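Local coordinates for sulfur oxidation protein SOXB (Thermus thermophilus, PDB 2WDD), which hydrolyses the sulfur-sulfur bond of cysteine S-thiosulfonate in the Sox sulfur oxidation pathway, as a dimanganese enzyme of the 5'-nucleotidase family, at residues 435-440 / 502-507; 246-251 / 275-280. One frame throughout, in Å; residues are numbered along the deposited sequence.

In the fold
Contact 2 comes first along the chain and is complete before contact 1 begins, so the two are in series. Their centres lie 47 Å apart and their nearest atoms about 29 Å apart, and they share no strand or helix. Contact 2 (246-251 with 275-280) packs helix 240-252 against the loop that enters strand 281-284, which belongs to a mixed sheet with 257-262; H263, H286 and H288, just after these strands, bind manganese. Contact 1 (435-440 with 502-507) pairs strands 431-438 and 501-507 in a mixed sheet of the 5'-nucleotidase C-terminal domain. One is thus a strand pairing inside a sheet, the other a helix-to-loop packing beside another sheet, and both lie away from the manganese site.

Contact 1 of 2, residues 435-440 / 502-507; sequences FYLRGA and YLAAAY
Strands 435-438 and 502-507 pair antiparallel through four backbone hydrogen bonds, although their short axes run at 121°, far from straight opposition, a strongly twisted arrangement. They belong to a mixed sheet of the 5'-nucleotidase C-terminal domain. F435 with A504 and L437 with Y502 are hydrogen-bonded pairs, each with reciprocal N-H to C=O bonds, the straightest from Y502 N to L437 O (2.8 Å, 174° at the hydrogen). Between them Y436 and L503 form a non-hydrogen-bonded pair, in which Y436 CA lies 3.2 Å from Y502 O as a CA-H...O contact.

On the face bearing Y436 and L503, L503 CG is anti to its backbone N, and its branch CD1 sits over the middle of the Y436 ring, 3.9 Å from the centroid and 11° off the normal: a CH-pi contact. L503 CB meets ring atom CE1 of Y436 at 3.7 Å. R501 adds a cation-pi interaction to the same tyrosine.

The other face carries F435, L437, Y502 and A504. F435 CG is tucked between its backbone N and carbonyl carbon, while the far end of the ring comes closer to 502-507. A504 CB lies over one face of this ring, while A506 CB packs at the edge, 3.7 Å from CZ of F435. L437 CD1 also approaches A504 CB, and F400 of strand 398-401 touches both L437 and A504. Y502 OH accepts a hydrogen bond from D497 N, while the Y502 ring lies by the strand-to-helix junction, where R438 is the N-cap residue, with Y502 CE2 3.7 Å from G439 CA.

Contact 2 of 2, residues 246-251 / 275-280; sequences AVDKAR and RIRGID
R251, on helix 240-252, reaches the loop 275-280 with its guanidinium and meets G278 and D280. From CB its chain runs extended as far as NE, which makes a weak bond of 3.4 Å to G278 O. Beyond CZ, NH1 turns to N256 O, while NH2 donates to G278 O at 2.9 Å and 164°; the oxygen is in the guanidinium plane, but the nitrogen stands above the carbonyl plane. NH2 also meets D280 OD2 at 2.7 Å, a salt bridge made tip to tip with the two planes 79° apart, whose hydrogen bond is weak because it is strongly bent. That carboxylate oxygen has a second partner, V258 N on strand 257-262.

One turn earlier, V247 packs CG2 against I279 CG1 (3.9 Å) and sets CG1 against R277 O. D248 OD2 receives R277 NH1 on its syn lone pair at 3.0 Å, with the carboxylate and guanidinium planes only 20° apart.

Two ion pairs thus join helix to loop, with the small apolar contact of V247 and I279 to one side of the line between them. With R251 NH2 shared by G278 O and D280 OD2, and D280 OD2 also accepting V258 N, the pairing would probably help keep both groups charged.

Contact 1 of 2, residues 435-440 / 502-507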
loop_
_atom_site.group_PDB
_atom_site.type_symbol
_atom_site.label_atom_id
_atom_site.label_comp_id
_atom_site.label_asym_id
_atom_site.label_seq_id
_atom_site.Cartn_x
_atom_site.Cartn_y
_atom_site.Cartn_z
ATOM N N PHE A 435 -18.600 3.289 20.152
ATOM C CA PHE A 435 -20.020 3.157 19.857
ATOM C C PHE A 435 -20.477 1.732 20.096
ATOM O O PHE A 435 -19.683 0.793 20.008
ATOM C CB PHE A 435 -20.274 3.542 18.392
ATOM C CG PHE A 435 -19.379 2.816 17.421
ATOM C CD1 PHE A 435 -19.757 1.598 16.874
ATOM C CD2 PHE A 435 -18.109 3.298 17.154
ATOM C CE1 PHE A 435 -18.892 0.899 16.021
ATOM C CE2 PHE A 435 -17.240 2.609 16.317
ATOM C CZ PHE A 435 -17.633 1.411 15.751
ATOM N N TYR A 436 -21.773 1.563 20.346
ATOM C CA TYR A 436 -22.321 0.236 20.568
ATOM C C TYR A 436 -22.736 -0.426 19.267
ATOM O O TYR A 436 -23.301 0.216 18.373
ATOM C CB TYR A 436 -23.526 0.266 21.528
ATOM C CG TYR A 436 -23.163 0.708 22.923
ATOM C CD1 TYR A 436 -22.631 -0.194 23.835
ATOM C CD2 TYR A 436 -23.233 2.048 23.281
ATOM C CE1 TYR A 436 -22.255 0.213 25.108
ATOM C CE2 TYR A 436 -22.868 2.467 24.557
ATOM C CZ TYR A 436 -22.368 1.546 25.455
ATOM O OH TYR A 436 -21.991 1.962 26.713
ATOM N N LEU A 437 -22.496 -1.726 19.198
ATOM C CA LEU A 437 -22.928 -2.543 18.074
ATOM C C LEU A 437 -23.649 -3.740 18.663
ATOM O O LEU A 437 -23.202 -4.298 19.656
ATOM C CB LEU A 437 -21.721 -3.086 17.300
ATOM C CG LEU A 437 -20.955 -2.140 16.382
ATOM C CD1 LEU A 437 -19.789 -2.888 15.726
ATOM C CD2 LEU A 437 -21.854 -1.517 15.315
ATOM N N ARG A 438 -24.730 -4.175 18.028
ATOM C CA ARG A 438 -25.378 -5.397 18.466
ATOM C C ARG A 438 -24.496 -6.545 17.984
ATOM O O ARG A 438 -23.788 -6.406 16.973
ATOM C CB ARG A 438 -26.764 -5.515 17.830
ATOM C CG ARG A 438 -27.728 -4.454 18.334
ATOM C CD ARG A 438 -29.011 -4.457 17.526
ATOM N NE ARG A 438 -28.857 -3.765 16.254
ATOM C CZ ARG A 438 -28.762 -4.373 15.076
ATOM N NH1 ARG A 438 -28.799 -5.697 15.007
ATOM N NH2 ARG A 438 -28.621 -3.655 13.975
ATOM N N GLY A 439 -24.532 -7.674 18.688
ATOM C CA GLY A 439 -23.748 -8.834 18.305
ATOM C C GLY A 439 -23.934 -9.183 16.839
ATOM O O GLY A 439 -22.974 -9.497 16.123
ATOM N N ALA A 440 -25.178 -9.131 16.370
ATOM C CA ALA A 440 -25.448 -9.457 14.974
ATOM C C ALA A 440 -24.679 -8.570 14.008
ATOM O O ALA A 440 -24.316 -9.002 12.914
ATOM C CB ALA A 440 -26.942 -9.387 14.674
ATOM N N TYR A 502 -22.662 -4.467 22.423
ATOM C CA TYR A 502 -21.264 -4.499 22.828
ATOM C C TYR A 502 -20.661 -3.131 22.563
ATOM O O TYR A 502 -20.963 -2.503 21.539
ATOM C CB TYR A 502 -20.500 -5.516 21.979
ATOM C CG TYR A 502 -20.878 -6.960 22.213
ATOM C CD1 TYR A 502 -20.159 -7.750 23.104
ATOM C CD2 TYR A 502 -21.913 -7.551 21.501
ATOM C CE1 TYR A 502 -20.490 -9.074 23.313
ATOM C CE2 TYR A 502 -22.254 -8.885 21.701
ATOM C CZ TYR A 502 -21.536 -9.639 22.609
ATOM O OH TYR A 502 -21.843 -10.967 22.801
ATOM N N LEU A 503 -19.792 -2.667 23.455
ATOM C CA LEU A 503 -19.124 -1.390 23.211
ATOM C C LEU A 503 -17.936 -1.647 22.294
ATOM O O LEU A 503 -17.049 -2.456 22.602
ATOM C CB LEU A 503 -18.673 -0.702 24.500
ATOM C CG LEU A 503 -18.035 0.673 24.271
ATOM C CD1 LEU A 503 -18.989 1.636 23.569
ATOM C CD2 LEU A 503 -17.537 1.274 25.577
ATOM N N ALA A 504 -17.950 -0.972 21.152
ATOM C CA ALA A 504 -16.921 -1.134 20.151
ATOM C C ALA A 504 -16.116 0.138 19.999
ATOM O O ALA A 504 -16.549 1.226 20.380
ATOM C CB ALA A 504 -17.539 -1.501 18.808
ATOM N N ALA A 505 -14.934 -0.005 19.417
ATOM C CA ALA A 505 -14.110 1.151 19.097
ATOM C C ALA A 505 -13.598 0.912 17.689
ATOM O O ALA A 505 -13.396 -0.226 17.293
ATOM C CB ALA A 505 -12.943 1.290 20.076
ATOM N N ALA A 506 -13.462 1.973 16.905
ATOM C CA ALA A 506 -12.970 1.822 15.534
ATOM C C ALA A 506 -12.340 3.117 15.087
ATOM O O ALA A 506 -12.731 4.188 15.539
ATOM C CB ALA A 506 -14.120 1.463 14.594
ATOM N N TYR A 507 -11.387 3.024 14.166
ATOM C CA TYR A 507 -10.786 4.212 13.580
ATOM C C TYR A 507 -10.384 3.863 12.145
ATOM O O TYR A 507 -10.235 2.682 11.803
ATOM C CB TYR A 507 -9.557 4.681 14.383
ATOM C CG TYR A 507 -8.339 3.803 14.219
ATOM C CD1 TYR A 507 -7.346 4.140 13.306
ATOM C CD2 TYR A 507 -8.140 2.681 15.023
ATOM C CE1 TYR A 507 -6.218 3.373 13.153
ATOM C CE2 TYR A 507 -7.008 1.875 14.854
ATOM C CZ TYR A 507 -6.046 2.249 13.917
ATOM O OH TYR A 507 -4.896 1.514 13.727
#

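Contact 2 of 2, residues 246-251 / 275-280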
loop_
_atom_site.group_PDB
_atom_site.type_symbol
_atom_site.label_atom_id
_atom_site.label_comp_id
_atom_site.label_asym_id
_atom_site.label_seq_id
_atom_site.Cartn_x
_atom_site.Cartn_y
_atom_site.Cartn_z
ATOM N N ALA A 246 -9.109 5.370 -24.734
ATOM C CA ALA A 246 -7.863 6.071 -24.457
ATOM C C ALA A 246 -6.688 5.290 -25.058
ATOM O O ALA A 246 -5.782 5.865 -25.664
ATOM C CB ALA A 246 -7.676 6.257 -22.949
ATOM N N VAL A 247 -6.695 3.976 -24.861
ATOM C CA VAL A 247 -5.647 3.123 -25.405
ATOM C C VAL A 247 -5.649 3.214 -26.933
ATOM O O VAL A 247 -4.601 3.409 -27.548
ATOM C CB VAL A 247 -5.808 1.673 -24.936
ATOM C CG1 VAL A 247 -4.891 0.738 -25.744
ATOM C CG2 VAL A 247 -5.542 1.557 -23.437
ATOM N N ASP A 248 -6.839 3.111 -27.521
ATOM C CA ASP A 248 -6.994 3.204 -28.973
ATOM C C ASP A 248 -6.531 4.565 -29.495
ATOM O O ASP A 248 -5.840 4.653 -30.519
ATOM C CB ASP A 248 -8.451 2.948 -29.379
ATOM C CG ASP A 248 -8.868 1.489 -29.191
ATOM O OD1 ASP A 248 -7.977 0.619 -29.083
ATOM O OD2 ASP A 248 -10.087 1.207 -29.172
ATOM N N LYS A 249 -6.909 5.628 -28.792
ATOM C CA LYS A 249 -6.536 6.973 -29.209
ATOM C C LYS A 249 -5.024 7.168 -29.204
ATOM O O LYS A 249 -4.458 7.719 -30.148
ATOM C CB LYS A 249 -7.228 8.027 -28.341
ATOM C CG LYS A 249 -7.004 9.461 -28.806
ATOM C CD LYS A 249 -7.733 10.451 -27.907
ATOM C CE LYS A 249 -7.295 11.880 -28.190
ATOM N NZ LYS A 249 -7.986 12.857 -27.305
ATOM N N ALA A 250 -4.359 6.698 -28.151
ATOM C CA ALA A 250 -2.910 6.815 -28.079
ATOM C C ALA A 250 -2.285 6.141 -29.303
ATOM O O ALA A 250 -1.328 6.651 -29.883
ATOM C CB ALA A 250 -2.387 6.172 -26.794
ATOM N N ARG A 251 -2.818 4.981 -29.670
ATOM C CA ARG A 251 -2.300 4.240 -30.819
ATOM C C ARG A 251 -2.594 4.956 -32.132
ATOM O O ARG A 251 -1.763 4.969 -33.039
ATOM C CB ARG A 251 -2.834 2.810 -30.822
ATOM C CG ARG A 251 -2.069 1.892 -29.862
ATOM C CD ARG A 251 -2.615 0.464 -29.850
ATOM N NE ARG A 251 -1.988 -0.334 -28.796
ATOM C CZ ARG A 251 -0.716 -0.716 -28.806
ATOM N NH1 ARG A 251 0.068 -0.395 -29.826
ATOM N NH2 ARG A 251 -0.224 -1.414 -27.793
ATOM N N ARG A 275 -9.577 -8.051 -20.686
ATOM C CA ARG A 275 -10.766 -7.372 -21.206
ATOM C C ARG A 275 -10.461 -6.223 -22.160
ATOM O O ARG A 275 -11.240 -5.945 -23.078
ATOM C CB ARG A 275 -11.636 -6.870 -20.051
ATOM C CG ARG A 275 -12.158 -7.972 -19.136
ATOM C CD ARG A 275 -13.461 -7.563 -18.461
ATOM N NE ARG A 275 -13.387 -7.658 -17.004
ATOM C CZ ARG A 275 -13.413 -8.800 -16.324
ATOM N NH1 ARG A 275 -13.345 -8.790 -15.000
ATOM N NH2 ARG A 275 -13.495 -9.956 -16.969
ATOM N N ILE A 276 -9.348 -5.537 -21.917
ATOM C CA ILE A 276 -8.932 -4.398 -22.730
ATOM C C ILE A 276 -7.904 -4.838 -23.758
ATOM O O ILE A 276 -6.970 -5.579 -23.433
ATOM C CB ILE A 276 -8.323 -3.284 -21.835
ATOM C CG1 ILE A 276 -9.277 -2.914 -20.697
ATOM C CG2 ILE A 276 -7.915 -2.067 -22.657
ATOM C CD1 ILE A 276 -10.523 -2.180 -21.155
ATOM N N ARG A 277 -8.061 -4.358 -24.991
ATOM C CA ARG A 277 -7.120 -4.670 -26.066
ATOM C C ARG A 277 -6.043 -3.601 -26.109
ATOM O O ARG A 277 -6.346 -2.414 -26.020
ATOM C CB ARG A 277 -7.813 -4.589 -27.440
ATOM C CG ARG A 277 -8.968 -5.523 -27.700
ATOM C CD ARG A 277 -9.596 -5.179 -29.056
ATOM N NE ARG A 277 -10.404 -3.960 -29.003
ATOM C CZ ARG A 277 -9.981 -2.753 -29.376
ATOM N NH1 ARG A 277 -10.793 -1.712 -29.286
ATOM N NH2 ARG A 277 -8.749 -2.581 -29.835
ATOM N N GLY A 278 -4.796 -3.996 -26.342
ATOM C CA GLY A 278 -3.745 -3.025 -26.564
ATOM C C GLY A 278 -2.900 -2.521 -25.414
ATOM O O GLY A 278 -2.091 -1.610 -25.609
ATOM N N ILE A 279 -3.078 -3.082 -24.221
ATOM C CA ILE A 279 -2.231 -2.678 -23.103
ATOM C C ILE A 279 -1.066 -3.663 -23.094
ATOM O O ILE A 279 -1.273 -4.862 -22.932
ATOM C CB ILE A 279 -2.961 -2.699 -21.751
ATOM C CG1 ILE A 279 -4.142 -1.720 -21.771
ATOM C CG2 ILE A 279 -1.985 -2.337 -20.655
ATOM C CD1 ILE A 279 -4.907 -1.659 -20.461
ATOM N N ASP A 280 0.144 -3.159 -23.289
ATOM C CA ASP A 280 1.318 -4.018 -23.359
ATOM C C ASP A 280 1.953 -4.305 -22.010
ATOM O O ASP A 280 2.490 -5.385 -21.784
ATOM C CB ASP A 280 2.346 -3.429 -24.318
ATOM C CG ASP A 280 1.768 -3.199 -25.702
ATOM O OD1 ASP A 280 1.168 -4.153 -26.253
ATOM O OD2 ASP A 280 1.810 -2.043 -26.180
#